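Local coordinates for AlgW protein (Pseudomonas aeruginosa, PDB 7CO3), which is an HtrA-type protease that probably acts as a serine endopeptidase, joining a trypsin-like domain to a PDZ domain, at residues A109-M112 / Y117-T120. The protein carries 1 engineered substitution. Numbering follows the deposited sequence.
Sequences AVIM and YLLT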
loop_
_atom_site.group_PDB
_atom_site.type_symbol
_atom_site.label_atom_id
_atom_site.label_comp_id
_atom_site.label_asym_id
_atom_site.label_seq_id
_atom_site.Cartn_x
_atom_site.Cartn_y
_atom_site.Cartn_z
ATOM N N ALA B 109 -7.212 -14.209 -14.974
ATOM C CA ALA B 109 -8.448 -14.268 -15.753
ATOM C C ALA B 109 -9.564 -14.751 -14.842
ATOM O O ALA B 109 -9.317 -15.363 -13.808
ATOM C CB ALA B 109 -8.325 -15.193 -16.974
ATOM N N VAL B 110 -10.804 -14.453 -15.223
ATOM C CA VAL B 110 -11.947 -14.824 -14.396
ATOM C C VAL B 110 -12.876 -15.778 -15.150
ATOM O O VAL B 110 -13.348 -15.463 -16.244
ATOM C CB VAL B 110 -12.732 -13.593 -13.914
ATOM C CG1 VAL B 110 -13.902 -14.085 -13.061
ATOM C CG2 VAL B 110 -11.805 -12.649 -13.099
ATOM N N ILE B 111 -13.194 -16.902 -14.520
ATOM C CA ILE B 111 -14.159 -17.849 -15.069
ATOM C C ILE B 111 -15.557 -17.287 -14.895
ATOM O O ILE B 111 -16.050 -17.174 -13.769
ATOM C CB ILE B 111 -14.049 -19.216 -14.393
ATOM C CG1 ILE B 111 -12.617 -19.713 -14.404
ATOM C CG2 ILE B 111 -15.010 -20.224 -15.076
ATOM C CD1 ILE B 111 -12.364 -20.798 -13.392
ATOM N N MET B 112 -16.205 -16.958 -16.010
ATOM C CA MET B 112 -17.529 -16.354 -15.988
ATOM C C MET B 112 -18.682 -17.349 -16.138
ATOM O O MET B 112 -19.802 -17.026 -15.733
ATOM C CB MET B 112 -17.627 -15.293 -17.086
ATOM C CG MET B 112 -16.574 -14.212 -17.011
ATOM S SD MET B 112 -16.635 -13.357 -15.405
ATOM C CE MET B 112 -17.866 -12.107 -15.774
ATOM N N TYR B 117 -15.986 -20.208 -20.275
ATOM C CA TYR B 117 -15.625 -18.892 -20.781
ATOM C C TYR B 117 -14.942 -18.061 -19.680
ATOM O O TYR B 117 -15.349 -18.087 -18.513
ATOM C CB TYR B 117 -16.860 -18.151 -21.303
ATOM C CG TYR B 117 -17.429 -18.778 -22.567
ATOM C CD1 TYR B 117 -16.679 -18.825 -23.734
ATOM C CD2 TYR B 117 -18.714 -19.327 -22.591
ATOM C CE1 TYR B 117 -17.189 -19.395 -24.897
ATOM C CE2 TYR B 117 -19.239 -19.892 -23.770
ATOM C CZ TYR B 117 -18.466 -19.927 -24.904
ATOM O OH TYR B 117 -18.948 -20.493 -26.066
ATOM N N LEU B 118 -13.918 -17.312 -20.069
ATOM C CA LEU B 118 -13.102 -16.563 -19.124
ATOM C C LEU B 118 -12.920 -15.181 -19.676
ATOM O O LEU B 118 -12.743 -15.017 -20.885
ATOM C CB LEU B 118 -11.723 -17.217 -18.870
ATOM C CG LEU B 118 -11.721 -18.515 -18.052
ATOM C CD1 LEU B 118 -11.719 -19.701 -18.968
ATOM C CD2 LEU B 118 -10.534 -18.632 -17.093
ATOM N N LEU B 119 -12.974 -14.196 -18.782
ATOM C CA LEU B 119 -12.597 -12.828 -19.087
ATOM C C LEU B 119 -11.167 -12.534 -18.594
ATOM O O LEU B 119 -10.750 -13.012 -17.527
ATOM C CB LEU B 119 -13.589 -11.874 -18.421
ATOM C CG LEU B 119 -14.698 -11.246 -19.272
ATOM C CD1 LEU B 119 -15.670 -10.518 -18.391
ATOM C CD2 LEU B 119 -14.149 -10.328 -20.366
ATOM N N THR B 120 -10.431 -11.744 -19.372
ATOM C CA THR B 120 -9.115 -11.219 -19.000
ATOM C C THR B 120 -8.912 -9.919 -19.773
ATOM O O THR B 120 -9.805 -9.485 -20.510
ATOM C CB THR B 120 -8.001 -12.240 -19.284
ATOM O OG1 THR B 120 -6.741 -11.665 -18.936
ATOM C CG2 THR B 120 -7.965 -12.629 -20.808
#
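Val110 and Leu119 face each other as the antiparallel hydrogen-bonded pair of a beta hairpin, strands 104-113 and 117-120, in the six-stranded antiparallel barrel of the trypsin-like domain. Both backbone N-H groups and both carbonyls of this pair are used within it. Val110 N gives the shorter bond, 2.7 Å to Leu119 O, and lies in that carbonyl's plane, with 164° at the hydrogen. In return Leu119 N reaches Val110 O at 2.9 Å, tilted 19° from the carbonyl plane; Val110 O also receives a CA-H...O contact from Leu118 CA at 3.1 Å. Toward the turn, Met112 N donates to Tyr117 O over 2.9 Å. Ala109 and Ile111 make their backbone hydrogen bonds on the other side of the strand, to Ala67 and Ala65, and Ile111 also to Met167; Leu118 and Thr120 bond to Leu157 and Ala155, so each strand has a bonded neighbour on either side, 66-72 beyond 104-113 and 154-158 beyond 117-120. Thr120 OG1 is hydrogen-bonded to Ser108 O, and Thr120 CB rests 3.8 Å from Ala109 CB. On one face of the sheet, Ile111 and Leu118 form the non-hydrogen-bonded pair and run side by side, Ile111 CG1 meeting Leu118 CD2 at 3.6 Å, with Leu135 and Ile159 alongside. Leu119 touches Ala264 of helix 261-274, and Met112 packs on Leu265 and Met268 of the same helix, while Val110, on the same face as Leu119, meets Met167. Bends at chi2 (-58°) and chi3 of Met112 fold its chain over Leu119, bringing the terminal methyl CE to 3.8 Å from Leu119 CD1.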